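Local coordinates for proto-oncogene tyrosine-protein kinase receptor Ret (PDB 7AMK), which acts as a receptor tyrosine kinase whose cadherin-like extracellular domains assemble with GDNF and GFR alpha 1, at residues A[131-136]-A[152-157]; A[136-141]-A[147-152]; A[176-181]-A[187-192]. The protein carries 4 engineered substitutions. All blocks are in the same frame, centred on the assembly; numbering follows the deposited sequence.

Contact 1: residues A[131-136]-A[152-157]; sequences FPEKIS and LRRFTH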
ATOM      1  N   PHE A 131      16.774 -31.508  46.475  1.00 21.42           N
ATOM      2  CA  PHE A 131      16.251 -31.060  45.193  1.00 25.51           C
ATOM      3  C   PHE A 131      17.010 -31.697  44.044  1.00 30.11           C
ATOM      4  O   PHE A 131      18.243 -31.772  44.079  1.00 34.55           O
ATOM      5  CB  PHE A 131      16.335 -29.537  45.031  1.00 16.50           C
ATOM      6  CG  PHE A 131      15.532 -28.763  46.029  1.00 16.40           C
ATOM      7  CD1 PHE A 131      14.148 -28.655  45.906  1.00 15.67           C
ATOM      8  CD2 PHE A 131      16.160 -28.089  47.060  1.00 17.20           C
ATOM      9  CE1 PHE A 131      13.420 -27.910  46.821  1.00 15.73           C
ATOM     10  CE2 PHE A 131      15.424 -27.333  47.974  1.00 17.80           C
ATOM     11  CZ  PHE A 131      14.051 -27.257  47.855  1.00 16.51           C
ATOM     12  N   PRO A 132      16.301 -32.121  42.997  1.00 37.66           N
ATOM     13  CA  PRO A 132      16.979 -32.599  41.786  1.00 35.72           C
ATOM     14  C   PRO A 132      17.998 -31.592  41.283  1.00 32.88           C
ATOM     15  O   PRO A 132      17.905 -30.386  41.520  1.00 37.29           O
ATOM     16  CB  PRO A 132      15.841 -32.770  40.783  1.00 32.27           C
ATOM     17  CG  PRO A 132      14.612 -32.965  41.638  1.00 41.38           C
ATOM     18  CD  PRO A 132      14.834 -32.173  42.888  1.00 31.57           C
ATOM     19  N   GLU A 133      18.986 -32.115  40.567  1.00 45.65           N
ATOM     20  CA  GLU A 133      20.072 -31.280  40.075  1.00 44.24           C
ATOM     21  C   GLU A 133      19.539 -30.115  39.247  1.00 52.86           C
ATOM     22  O   GLU A 133      19.819 -28.944  39.540  1.00 49.25           O
ATOM     23  CB  GLU A 133      21.039 -32.145  39.275  1.00 40.11           C
ATOM     24  CG  GLU A 133      21.632 -33.272  40.102  1.00 50.05           C
ATOM     25  CD  GLU A 133      20.700 -34.457  40.252  1.00 57.56           C
ATOM     26  OE1 GLU A 133      19.808 -34.625  39.387  1.00 60.29           O
ATOM     27  OE2 GLU A 133      20.863 -35.223  41.233  1.00 54.53           O
ATOM     28  N   LYS A 134      18.753 -30.422  38.214  1.00 45.67           N
ATOM     29  CA  LYS A 134      18.119 -29.430  37.354  1.00 42.79           C
ATOM     30  C   LYS A 134      16.613 -29.578  37.501  1.00 45.81           C
ATOM     31  O   LYS A 134      16.059 -30.638  37.187  1.00 54.69           O
ATOM     32  CB  LYS A 134      18.539 -29.623  35.895  1.00 51.19           C
ATOM     33  N   ILE A 135      15.953 -28.528  37.977  1.00 51.70           N
ATOM     34  CA  ILE A 135      14.528 -28.586  38.290  1.00 55.11           C
ATOM     35  C   ILE A 135      13.734 -28.085  37.087  1.00 54.56           C
ATOM     36  O   ILE A 135      13.830 -26.914  36.712  1.00 60.11           O
ATOM     37  CB  ILE A 135      14.194 -27.772  39.551  1.00 61.01           C
ATOM     38  N   SER A 136      12.955 -28.973  36.480  1.00 50.12           N
ATOM     39  CA  SER A 136      12.070 -28.601  35.384  1.00 48.55           C
ATOM     40  C   SER A 136      10.850 -27.849  35.913  1.00 40.52           C
ATOM     41  O   SER A 136      10.316 -28.179  36.975  1.00 40.59           O
ATOM     42  CB  SER A 136      11.624 -29.858  34.651  1.00 46.34           C
ATOM     43  OG  SER A 136      11.039 -30.759  35.587  1.00 54.04           O
ATOM     44  N   LEU A 152       7.722 -33.590  45.954  1.00 21.00           N
ATOM     45  CA  LEU A 152       8.981 -32.940  46.300  1.00 20.07           C
ATOM     46  C   LEU A 152      10.031 -33.877  46.913  1.00 17.84           C
ATOM     47  O   LEU A 152      11.226 -33.593  46.798  1.00 23.77           O
ATOM     48  CB  LEU A 152       8.707 -31.766  47.260  1.00 16.23           C
ATOM     49  CG  LEU A 152       8.052 -30.551  46.601  1.00 17.29           C
ATOM     50  CD1 LEU A 152       7.867 -29.388  47.576  1.00 15.31           C
ATOM     51  CD2 LEU A 152       8.869 -30.122  45.385  1.00 16.01           C
ATOM     52  N   ARG A 153       9.642 -34.968  47.571  1.00 17.17           N
ATOM     53  CA  ARG A 153      10.629 -35.891  48.137  1.00 24.31           C
ATOM     54  C   ARG A 153      11.441 -36.588  47.045  1.00 27.93           C
ATOM     55  O   ARG A 153      10.888 -37.091  46.068  1.00 19.15           O
ATOM     56  CB  ARG A 153       9.954 -36.968  48.990  1.00 23.61           C
ATOM     57  CG  ARG A 153       9.535 -36.538  50.383  1.00 37.34           C
ATOM     58  CD  ARG A 153       8.631 -37.577  51.072  1.00 33.94           C
ATOM     59  NE  ARG A 153       7.385 -37.805  50.329  1.00 31.61           N
ATOM     60  CZ  ARG A 153       6.373 -38.548  50.772  1.00 40.74           C
ATOM     61  NH1 ARG A 153       6.415 -39.130  51.956  1.00 44.11           N
ATOM     62  NH2 ARG A 153       5.289 -38.710  50.005  1.00 39.81           N
ATOM     63  N   ARG A 154      12.758 -36.663  47.236  1.00 23.30           N
ATOM     64  CA  ARG A 154      13.594 -37.488  46.365  1.00 26.68           C
ATOM     65  C   ARG A 154      13.592 -38.897  46.949  1.00 27.59           C
ATOM     66  O   ARG A 154      14.356 -39.220  47.850  1.00 26.19           O
ATOM     67  CB  ARG A 154      14.994 -36.904  46.223  1.00 24.24           C
ATOM     68  CG  ARG A 154      14.992 -35.481  45.632  1.00 22.80           C
ATOM     69  CD  ARG A 154      16.310 -35.166  44.922  1.00 39.46           C
ATOM     70  NE  ARG A 154      16.696 -36.170  43.926  1.00 37.74           N
ATOM     71  CZ  ARG A 154      17.839 -36.139  43.251  1.00 40.53           C
ATOM     72  NH1 ARG A 154      18.733 -35.185  43.457  1.00 34.65           N
ATOM     73  NH2 ARG A 154      18.092 -37.088  42.350  1.00 39.48           N
ATOM     74  N   PHE A 155      12.689 -39.740  46.435  1.00 27.21           N
ATOM     75  CA  PHE A 155      12.503 -41.089  46.973  1.00 29.40           C
ATOM     76  C   PHE A 155      13.818 -41.852  47.098  1.00 35.51           C
ATOM     77  O   PHE A 155      14.070 -42.495  48.123  1.00 40.59           O
ATOM     78  CB  PHE A 155      11.514 -41.861  46.099  1.00 30.62           C
ATOM     79  CG  PHE A 155      10.075 -41.397  46.250  1.00 28.77           C
ATOM     80  CD1 PHE A 155       9.704 -40.595  47.310  1.00 29.45           C
ATOM     81  CD2 PHE A 155       9.100 -41.795  45.348  1.00 28.93           C
ATOM     82  CE1 PHE A 155       8.384 -40.175  47.451  1.00 35.09           C
ATOM     83  CE2 PHE A 155       7.787 -41.399  45.489  1.00 19.68           C
ATOM     84  CZ  PHE A 155       7.427 -40.582  46.536  1.00 26.36           C
ATOM     85  N   THR A 156      14.683 -41.777  46.083  1.00 33.49           N
ATOM     86  CA  THR A 156      15.914 -42.571  46.103  1.00 40.04           C
ATOM     87  C   THR A 156      16.852 -42.132  47.228  1.00 42.68           C
ATOM     88  O   THR A 156      17.504 -42.966  47.873  1.00 43.58           O
ATOM     89  CB  THR A 156      16.613 -42.483  44.739  1.00 40.29           C
ATOM     90  OG1 THR A 156      16.746 -41.109  44.351  1.00 43.07           O
ATOM     91  CG2 THR A 156      15.791 -43.222  43.668  1.00 32.92           C
ATOM     92  N   HIS A 157      16.914 -40.833  47.497  1.00 36.78           N
ATOM     93  CA  HIS A 157      17.885 -40.323  48.454  1.00 33.92           C
ATOM     94  C   HIS A 157      17.430 -40.457  49.901  1.00 43.37           C
ATOM     95  O   HIS A 157      18.269 -40.579  50.801  1.00 40.80           O
ATOM     96  CB  HIS A 157      18.200 -38.876  48.118  1.00 31.89           C
ATOM     97  CG  HIS A 157      18.951 -38.727  46.835  1.00 41.36           C
ATOM     98  ND1 HIS A 157      18.352 -38.873  45.601  1.00 45.53           N
ATOM     99  CD2 HIS A 157      20.264 -38.501  46.592  1.00 39.69           C
ATOM    100  CE1 HIS A 157      19.257 -38.705  44.653  1.00 45.56           C
ATOM    101  NE2 HIS A 157      20.426 -38.476  45.229  1.00 48.99           N
TER
HETATM  102  O   HOH W   1      21.573 -37.586  43.094  1.00 37.86           O

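Contact 2: residues A[136-141]-A[147-152]; sequences SNPHIT and GALRQL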
ATOM      1  N   SER A 136      12.955 -28.973  36.480  1.00 50.12           N
ATOM      2  CA  SER A 136      12.070 -28.601  35.384  1.00 48.55           C
ATOM      3  C   SER A 136      10.850 -27.849  35.913  1.00 40.52           C
ATOM      4  O   SER A 136      10.316 -28.179  36.975  1.00 40.59           O
ATOM      5  CB  SER A 136      11.624 -29.858  34.651  1.00 46.34           C
ATOM      6  OG  SER A 136      11.039 -30.759  35.587  1.00 54.04           O
ATOM      7  N   ASN A 137      10.400 -26.837  35.168  1.00 21.37           N
ATOM      8  CA  ASN A 137       9.335 -25.965  35.671  1.00 31.73           C
ATOM      9  C   ASN A 137       7.958 -26.487  35.264  1.00 19.65           C
ATOM     10  O   ASN A 137       7.714 -26.708  34.071  1.00 20.63           O
ATOM     11  CB  ASN A 137       9.512 -24.543  35.177  1.00 28.88           C
ATOM     12  CG  ASN A 137      10.706 -23.853  35.804  1.00 31.04           C
ATOM     13  OD1 ASN A 137      10.957 -23.957  37.021  1.00 20.74           O
ATOM     14  ND2 ASN A 137      11.452 -23.130  34.971  1.00 25.63           N
ATOM     15  N   PRO A 138       7.050 -26.710  36.191  1.00 13.94           N
ATOM     16  CA  PRO A 138       5.759 -27.290  35.811  1.00 20.63           C
ATOM     17  C   PRO A 138       4.903 -26.257  35.084  1.00 18.04           C
ATOM     18  O   PRO A 138       5.235 -25.071  34.990  1.00 16.11           O
ATOM     19  CB  PRO A 138       5.157 -27.731  37.156  1.00 14.34           C
ATOM     20  CG  PRO A 138       5.850 -26.903  38.184  1.00 21.23           C
ATOM     21  CD  PRO A 138       7.218 -26.590  37.645  1.00 14.39           C
ATOM     22  N   HIS A 139       3.810 -26.737  34.509  1.00 15.64           N
ATOM     23  CA  HIS A 139       2.864 -25.842  33.873  1.00 14.00           C
ATOM     24  C   HIS A 139       1.482 -26.315  34.238  1.00 17.53           C
ATOM     25  O   HIS A 139       1.263 -27.515  34.386  1.00 16.14           O
ATOM     26  CB  HIS A 139       3.020 -25.804  32.346  1.00 14.55           C
ATOM     27  CG  HIS A 139       2.911 -27.150  31.693  1.00 32.64           C
ATOM     28  ND1 HIS A 139       1.700 -27.757  31.428  1.00 33.27           N
ATOM     29  CD2 HIS A 139       3.865 -28.013  31.260  1.00 32.41           C
ATOM     30  CE1 HIS A 139       1.912 -28.932  30.856  1.00 30.59           C
ATOM     31  NE2 HIS A 139       3.217 -29.112  30.746  1.00 31.12           N
ATOM     32  N   ILE A 140       0.568 -25.371  34.425  1.00 17.66           N
ATOM     33  CA  ILE A 140      -0.843 -25.686  34.546  1.00 18.38           C
ATOM     34  C   ILE A 140      -1.597 -24.740  33.618  1.00 17.36           C
ATOM     35  O   ILE A 140      -1.073 -23.718  33.176  1.00 15.92           O
ATOM     36  CB  ILE A 140      -1.341 -25.555  35.994  1.00 18.72           C
ATOM     37  CG1 ILE A 140      -0.964 -24.174  36.522  1.00 27.04           C
ATOM     38  CG2 ILE A 140      -0.683 -26.561  36.882  1.00 19.22           C
ATOM     39  CD1 ILE A 140      -1.520 -23.881  37.884  1.00 25.13           C
ATOM     40  N   THR A 141      -2.843 -25.081  33.339  1.00 20.30           N
ATOM     41  CA  THR A 141      -3.686 -24.208  32.545  1.00 24.19           C
ATOM     42  C   THR A 141      -4.572 -23.392  33.476  1.00 21.98           C
ATOM     43  O   THR A 141      -4.940 -23.848  34.559  1.00 23.51           O
ATOM     44  CB  THR A 141      -4.531 -25.004  31.550  1.00 22.06           C
ATOM     45  OG1 THR A 141      -3.660 -25.772  30.721  1.00 27.28           O
ATOM     46  CG2 THR A 141      -5.372 -24.059  30.644  1.00 21.95           C
ATOM     47  N   GLY A 147      -4.931 -28.851  42.704  1.00 21.66           N
ATOM     48  CA  GLY A 147      -4.449 -30.223  42.758  1.00 22.30           C
ATOM     49  C   GLY A 147      -2.961 -30.282  42.996  1.00 25.35           C
ATOM     50  O   GLY A 147      -2.243 -29.278  42.900  1.00 20.74           O
ATOM     51  N   ALA A 148      -2.509 -31.483  43.336  1.00 23.76           N
ATOM     52  CA  ALA A 148      -1.086 -31.690  43.505  1.00 20.43           C
ATOM     53  C   ALA A 148      -0.401 -31.472  42.176  1.00 18.36           C
ATOM     54  O   ALA A 148      -0.960 -31.726  41.109  1.00 27.99           O
ATOM     55  CB  ALA A 148      -0.779 -33.091  44.030  1.00 24.13           C
ATOM     56  N   LEU A 149       0.803 -31.003  42.252  1.00 19.16           N
ATOM     57  CA  LEU A 149       1.540 -30.588  41.083  1.00 16.19           C
ATOM     58  C   LEU A 149       2.871 -31.301  40.952  1.00 17.15           C
ATOM     59  O   LEU A 149       3.270 -31.651  39.843  1.00 18.38           O
ATOM     60  CB  LEU A 149       1.761 -29.084  41.168  1.00 15.92           C
ATOM     61  CG  LEU A 149       2.471 -28.383  40.047  1.00 21.24           C
ATOM     62  CD1 LEU A 149       1.537 -28.457  38.867  1.00 33.66           C
ATOM     63  CD2 LEU A 149       2.676 -26.950  40.494  1.00 20.93           C
ATOM     64  N   ARG A 150       3.580 -31.503  42.056  1.00 14.63           N
ATOM     65  CA  ARG A 150       4.891 -32.127  41.998  1.00 18.50           C
ATOM     66  C   ARG A 150       5.160 -32.774  43.347  1.00 15.64           C
ATOM     67  O   ARG A 150       4.933 -32.148  44.385  1.00 15.03           O
ATOM     68  CB  ARG A 150       5.995 -31.111  41.636  1.00 15.93           C
ATOM     69  CG  ARG A 150       7.453 -31.637  41.840  1.00 23.09           C
ATOM     70  CD  ARG A 150       8.508 -30.698  41.242  1.00 15.24           C
ATOM     71  NE  ARG A 150       8.153 -30.548  39.828  1.00 40.72           N
ATOM     72  CZ  ARG A 150       8.923 -30.058  38.867  1.00 32.70           C
ATOM     73  NH1 ARG A 150      10.139 -29.585  39.123  1.00 36.65           N
ATOM     74  NH2 ARG A 150       8.457 -30.042  37.617  1.00 26.32           N
ATOM     75  N   GLN A 151       5.611 -34.030  43.316  1.00 17.48           N
ATOM     76  CA  GLN A 151       6.129 -34.710  44.502  1.00 15.71           C
ATOM     77  C   GLN A 151       7.526 -34.174  44.771  1.00 18.21           C
ATOM     78  O   GLN A 151       8.414 -34.295  43.916  1.00 24.57           O
ATOM     79  CB  GLN A 151       6.161 -36.228  44.291  1.00 18.13           C
ATOM     80  CG  GLN A 151       6.832 -37.090  45.423  1.00 18.83           C
ATOM     81  CD  GLN A 151       6.353 -36.760  46.846  1.00 20.22           C
ATOM     82  OE1 GLN A 151       7.119 -36.264  47.644  1.00 18.69           O
ATOM     83  NE2 GLN A 151       5.092 -37.026  47.146  1.00 18.34           N
ATOM     84  N   LEU A 152       7.722 -33.590  45.954  1.00 21.00           N
ATOM     85  CA  LEU A 152       8.981 -32.940  46.300  1.00 20.07           C
ATOM     86  C   LEU A 152      10.031 -33.877  46.913  1.00 17.84           C
ATOM     87  O   LEU A 152      11.226 -33.593  46.798  1.00 23.77           O
ATOM     88  CB  LEU A 152       8.707 -31.766  47.260  1.00 16.23           C
ATOM     89  CG  LEU A 152       8.052 -30.551  46.601  1.00 17.29           C
ATOM     90  CD1 LEU A 152       7.867 -29.388  47.576  1.00 15.31           C
ATOM     91  CD2 LEU A 152       8.869 -30.122  45.385  1.00 16.01           C
TER

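Contact 3: residues A[176-181]-A[187-192]; sequences VPFAVD and LVVTAQ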
ATOM      1  N   VAL A 176       0.397 -16.637  47.658  1.00 34.88           N
ATOM      2  CA  VAL A 176       0.473 -17.331  46.379  1.00 30.22           C
ATOM      3  C   VAL A 176      -0.473 -18.526  46.425  1.00 21.60           C
ATOM      4  O   VAL A 176      -0.658 -19.136  47.486  1.00 20.49           O
ATOM      5  CB  VAL A 176       1.922 -17.749  46.076  1.00 35.28           C
ATOM      6  CG1 VAL A 176       1.993 -18.613  44.842  1.00 33.44           C
ATOM      7  CG2 VAL A 176       2.772 -16.511  45.860  1.00 41.37           C
ATOM      8  N   PRO A 177      -1.112 -18.867  45.341  1.00 21.61           N
ATOM      9  CA  PRO A 177      -1.983 -20.053  45.356  1.00 25.75           C
ATOM     10  C   PRO A 177      -1.214 -21.376  45.239  1.00 21.43           C
ATOM     11  O   PRO A 177      -1.656 -22.315  44.569  1.00 21.26           O
ATOM     12  CB  PRO A 177      -2.905 -19.808  44.147  1.00 27.04           C
ATOM     13  CG  PRO A 177      -2.112 -18.960  43.223  1.00 15.99           C
ATOM     14  CD  PRO A 177      -1.287 -18.061  44.120  1.00 23.57           C
ATOM     15  N   PHE A 178      -0.061 -21.471  45.889  1.00 17.99           N
ATOM     16  CA  PHE A 178       0.727 -22.692  45.929  1.00 15.70           C
ATOM     17  C   PHE A 178       1.164 -22.947  47.366  1.00 22.17           C
ATOM     18  O   PHE A 178       1.487 -22.008  48.096  1.00 18.40           O
ATOM     19  CB  PHE A 178       1.946 -22.594  45.005  1.00 15.93           C
ATOM     20  CG  PHE A 178       1.596 -22.344  43.552  1.00 14.45           C
ATOM     21  CD1 PHE A 178       1.452 -21.051  43.062  1.00 19.33           C
ATOM     22  CD2 PHE A 178       1.398 -23.395  42.686  1.00 13.90           C
ATOM     23  CE1 PHE A 178       1.115 -20.823  41.713  1.00 15.01           C
ATOM     24  CE2 PHE A 178       1.085 -23.166  41.354  1.00 13.78           C
ATOM     25  CZ  PHE A 178       0.934 -21.890  40.866  1.00 13.81           C
ATOM     26  N   ALA A 179       1.152 -24.214  47.777  1.00 16.05           N
ATOM     27  CA  ALA A 179       1.549 -24.605  49.121  1.00 20.02           C
ATOM     28  C   ALA A 179       2.095 -26.031  49.048  1.00 24.84           C
ATOM     29  O   ALA A 179       2.009 -26.692  48.012  1.00 17.46           O
ATOM     30  CB  ALA A 179       0.368 -24.497  50.098  1.00 17.91           C
ATOM     31  N   VAL A 180       2.661 -26.515  50.146  1.00 18.07           N
ATOM     32  CA  VAL A 180       3.043 -27.916  50.256  1.00 20.64           C
ATOM     33  C   VAL A 180       2.021 -28.627  51.141  1.00 27.04           C
ATOM     34  O   VAL A 180       1.599 -28.092  52.176  1.00 19.62           O
ATOM     35  CB  VAL A 180       4.471 -28.084  50.812  1.00 21.68           C
ATOM     36  CG1 VAL A 180       4.704 -29.562  51.186  1.00 18.19           C
ATOM     37  CG2 VAL A 180       5.503 -27.625  49.815  1.00 16.57           C
ATOM     38  N   ASP A 181       1.618 -29.826  50.727  1.00 18.88           N
ATOM     39  CA  ASP A 181       0.827 -30.715  51.571  1.00 23.80           C
ATOM     40  C   ASP A 181       1.781 -31.464  52.503  1.00 24.33           C
ATOM     41  O   ASP A 181       2.546 -32.328  52.059  1.00 23.69           O
ATOM     42  CB  ASP A 181       0.009 -31.666  50.703  1.00 25.46           C
ATOM     43  CG  ASP A 181      -0.714 -32.746  51.521  1.00 34.58           C
ATOM     44  OD1 ASP A 181      -0.329 -32.992  52.683  1.00 36.03           O
ATOM     45  OD2 ASP A 181      -1.662 -33.369  50.990  1.00 37.89           O
ATOM     46  N   LEU A 187       4.011 -30.423  46.276  1.00 16.12           N
ATOM     47  CA  LEU A 187       3.628 -29.061  45.924  1.00 15.17           C
ATOM     48  C   LEU A 187       2.247 -29.097  45.285  1.00 15.17           C
ATOM     49  O   LEU A 187       1.995 -29.909  44.394  1.00 17.03           O
ATOM     50  CB  LEU A 187       4.648 -28.472  44.967  1.00 14.51           C
ATOM     51  CG  LEU A 187       4.409 -27.072  44.421  1.00 19.07           C
ATOM     52  CD1 LEU A 187       4.525 -25.995  45.534  1.00 15.85           C
ATOM     53  CD2 LEU A 187       5.405 -26.843  43.294  1.00 13.22           C
ATOM     54  N   VAL A 188       1.330 -28.255  45.755  1.00 15.55           N
ATOM     55  CA  VAL A 188      -0.039 -28.255  45.248  1.00 16.00           C
ATOM     56  C   VAL A 188      -0.431 -26.847  44.788  1.00 22.45           C
ATOM     57  O   VAL A 188       0.048 -25.846  45.321  1.00 19.62           O
ATOM     58  CB  VAL A 188      -1.024 -28.738  46.305  1.00 17.69           C
ATOM     59  CG1 VAL A 188      -0.566 -30.051  46.946  1.00 17.58           C
ATOM     60  CG2 VAL A 188      -1.223 -27.638  47.337  1.00 24.31           C
ATOM     61  N   VAL A 189      -1.325 -26.766  43.798  1.00 18.55           N
ATOM     62  CA  VAL A 189      -1.943 -25.495  43.444  1.00 15.98           C
ATOM     63  C   VAL A 189      -3.268 -25.413  44.179  1.00 18.58           C
ATOM     64  O   VAL A 189      -4.078 -26.347  44.125  1.00 21.99           O
ATOM     65  CB  VAL A 189      -2.109 -25.344  41.918  1.00 23.24           C
ATOM     66  CG1 VAL A 189      -3.041 -26.407  41.323  1.00 19.45           C
ATOM     67  CG2 VAL A 189      -2.597 -23.921  41.572  1.00 17.60           C
ATOM     68  N   THR A 190      -3.473 -24.314  44.910  1.00 17.36           N
ATOM     69  CA  THR A 190      -4.569 -24.232  45.862  1.00 18.58           C
ATOM     70  C   THR A 190      -5.814 -23.554  45.291  1.00 24.71           C
ATOM     71  O   THR A 190      -6.883 -23.661  45.896  1.00 26.67           O
ATOM     72  CB  THR A 190      -4.096 -23.498  47.130  1.00 20.12           C
ATOM     73  OG1 THR A 190      -3.505 -22.244  46.778  1.00 24.24           O
ATOM     74  CG2 THR A 190      -3.067 -24.323  47.889  1.00 18.47           C
ATOM     75  N   ALA A 191      -5.722 -22.901  44.134  1.00 19.49           N
ATOM     76  CA  ALA A 191      -6.867 -22.225  43.537  1.00 21.47           C
ATOM     77  C   ALA A 191      -6.753 -22.234  42.013  1.00 26.38           C
ATOM     78  O   ALA A 191      -5.699 -22.536  41.446  1.00 18.13           O
ATOM     79  CB  ALA A 191      -6.973 -20.786  44.048  1.00 19.82           C
ATOM     80  N   GLN A 192      -7.865 -21.916  41.349  1.00 26.75           N
ATOM     81  CA  GLN A 192      -7.810 -21.615  39.926  1.00 21.20           C
ATOM     82  C   GLN A 192      -7.052 -20.312  39.728  1.00 23.29           C
ATOM     83  O   GLN A 192      -7.160 -19.380  40.536  1.00 26.08           O
ATOM     84  CB  GLN A 192      -9.214 -21.505  39.318  1.00 23.11           C
ATOM     85  CG  GLN A 192     -10.090 -22.766  39.426  1.00 28.75           C
ATOM     86  CD  GLN A 192     -11.343 -22.692  38.555  1.00 38.60           C
ATOM     87  OE1 GLN A 192     -11.737 -21.618  38.100  1.00 41.56           O
ATOM     88  NE2 GLN A 192     -11.966 -23.844  38.312  1.00 44.72           N
TER

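Contact 1: residues A[131-136]-A[152-157]
The guanidinium of Arg154 lies between two residues: Pro132 CA covers one face, and His157 CE1 sits 3.0 Å above the plane on the opposite face, offset toward the rim. At the edge, near the plane, Glu133 OE2 accepts a hydrogen bond from Arg154 NH1 at 3.1 Å with an N-H...O angle of 158°, closing a salt bridge. The carboxylate plane stands 78° from the guanidinium plane, and NH1 reaches OE2 from above the carboxylate. This is therefore a single-nitrogen (monodentate) salt bridge, not a coplanar bidentate one. The arginine chain bends at its third torsion (chi3 52°), which lets its aliphatic part slide past the proline, Pro132 CD meeting Arg154 CD at 3.9 Å, before the polar end turns to the acid. A water extends the network: it donates to Glu133 OE2 at 3.1 Å and lies in the ring plane of His157, 2.6 Å from NE2. NH1 also bonds Thr128 O of helix 126-130, and NH2 makes a second salt bridge, with Glu10 of strand 7-14. A methionine in place of Arg154 would probably leave both Glu133 and Glu10 without their cationic mate and Thr128 O without this donor. Two acids probably balance the charge of this buried arginine, which links the loop 131-136 and, through Glu10, the first cadherin-like domain.

Contact 2: residues A[136-141]-A[147-152]
Pro138 and Leu149 mark the nearest approach of the two backbones, with 7.5 Å between their CA atoms, so the strands do not pair; side chains of 147-152 reach across to side chains and one backbone carbonyl of 136-141. Arg150 closes on the carbonyl of Ser136: NH1 donates to Ser136 O at 2.6 Å, in the carbonyl plane, but the bond is bent at the hydrogen (132°) and the oxygen is tilted from the guanidinium plane. NH2 adds weak bonds to the same oxygen at 2.7 Å and to Ser136 OG at 3.4 Å. The arginine stays extended through its first two torsions and bends only at chi3 (-56°), which brings the fork onto this oxygen, while Pro138 CD lies over one guanidinium face, 3.7 Å from NH2. Leu149 spreads its two methyls: CD2 touches Pro138 CG at 3.9 Å and CD1 meets Ile140 CG2 at 3.5 Å, each pair crossing at about a right angle. Leu149 and Arg150 can both turn to the 136-141 side because they form a classic beta bulge opposite Leu187. Strand 139-141 runs parallel to 215-227 in one sheet, and 147-151 is an edge strand of the other, next to 186-189. The arrangement is that of the first two strands of a cadherin-like beta sandwich, packed together across the interface between the two sheets.

Contact 3: residues A[176-181]-A[187-192]
Ala179 and Val188 form the hydrogen-bonded pair of this antiparallel hairpin, Ala179 N donating to Val188 O at 3.1 Å and Val188 N to Ala179 O at 2.8 Å, the latter nearly along the C=O axis. Thr190 N bonds Pro177 O at 2.7 Å, almost straight at the hydrogen (173°) yet reaching the oxygen from above the carbonyl plane. The non-hydrogen-bonded pairs Phe178 with Val189 and Val180 with Leu187 flank the Ala179-Val188 pair. Between the strands come CA-H...O contacts, such as Phe178 CA to Val188 O at 3.3 Å. Among apolar contacts, those on the Phe178 face lead: its ring atom CE2 is 3.8 Å from Val189 CG2, and Phe178 CB lies 4.3 Å from Leu187 CD1. With CG1 of Val189 between its backbone N and carbonyl carbon (chi1 63°), CG2 lies anti to N, against the ring. On the face of Ala179 and Val188, Val188 CG1 reaches Asp181 CB at 4.1 Å; Asp181 OD1 bonds Ser183 N in the turn. Axes of strands 178-181 and 187-189 pass 4.7 Å apart, at 135° between their directions, a strong twist. Strand 178-181 is an edge of its three-stranded sheet; 186-189, in the middle, pairs on its other side with 147-151. Inward, Phe178 meets the Tyr201 ring edge-to-face and packs on Leu203 of strand 200-210, while Leu187 rests on Val170 of strand 165-170.

How the contacts relate
All three contacts belong to the second cadherin-like domain and are partly buried. Each has a buried side (Arg154; Pro138, Ile140 and Leu149; Phe178, Leu187 and Val189), and contacts 1 and 3 also an exposed one, at Glu133 and Thr190. Contact 3 is a main-chain ladder inside one sheet; contact 2 spans the two sheets by apolar side chains and an arginine on a backbone carbonyl; contact 1 joins a loop to the lead-in of helix 155-160 by charges, at the boundary with the first domain. Contact 2 is nested in the loop that contact 1 closes. Probable hydrogen bonds link Leu149 N and Arg150 O to Leu187, and Leu152 CD1 packs on Val180 CG2.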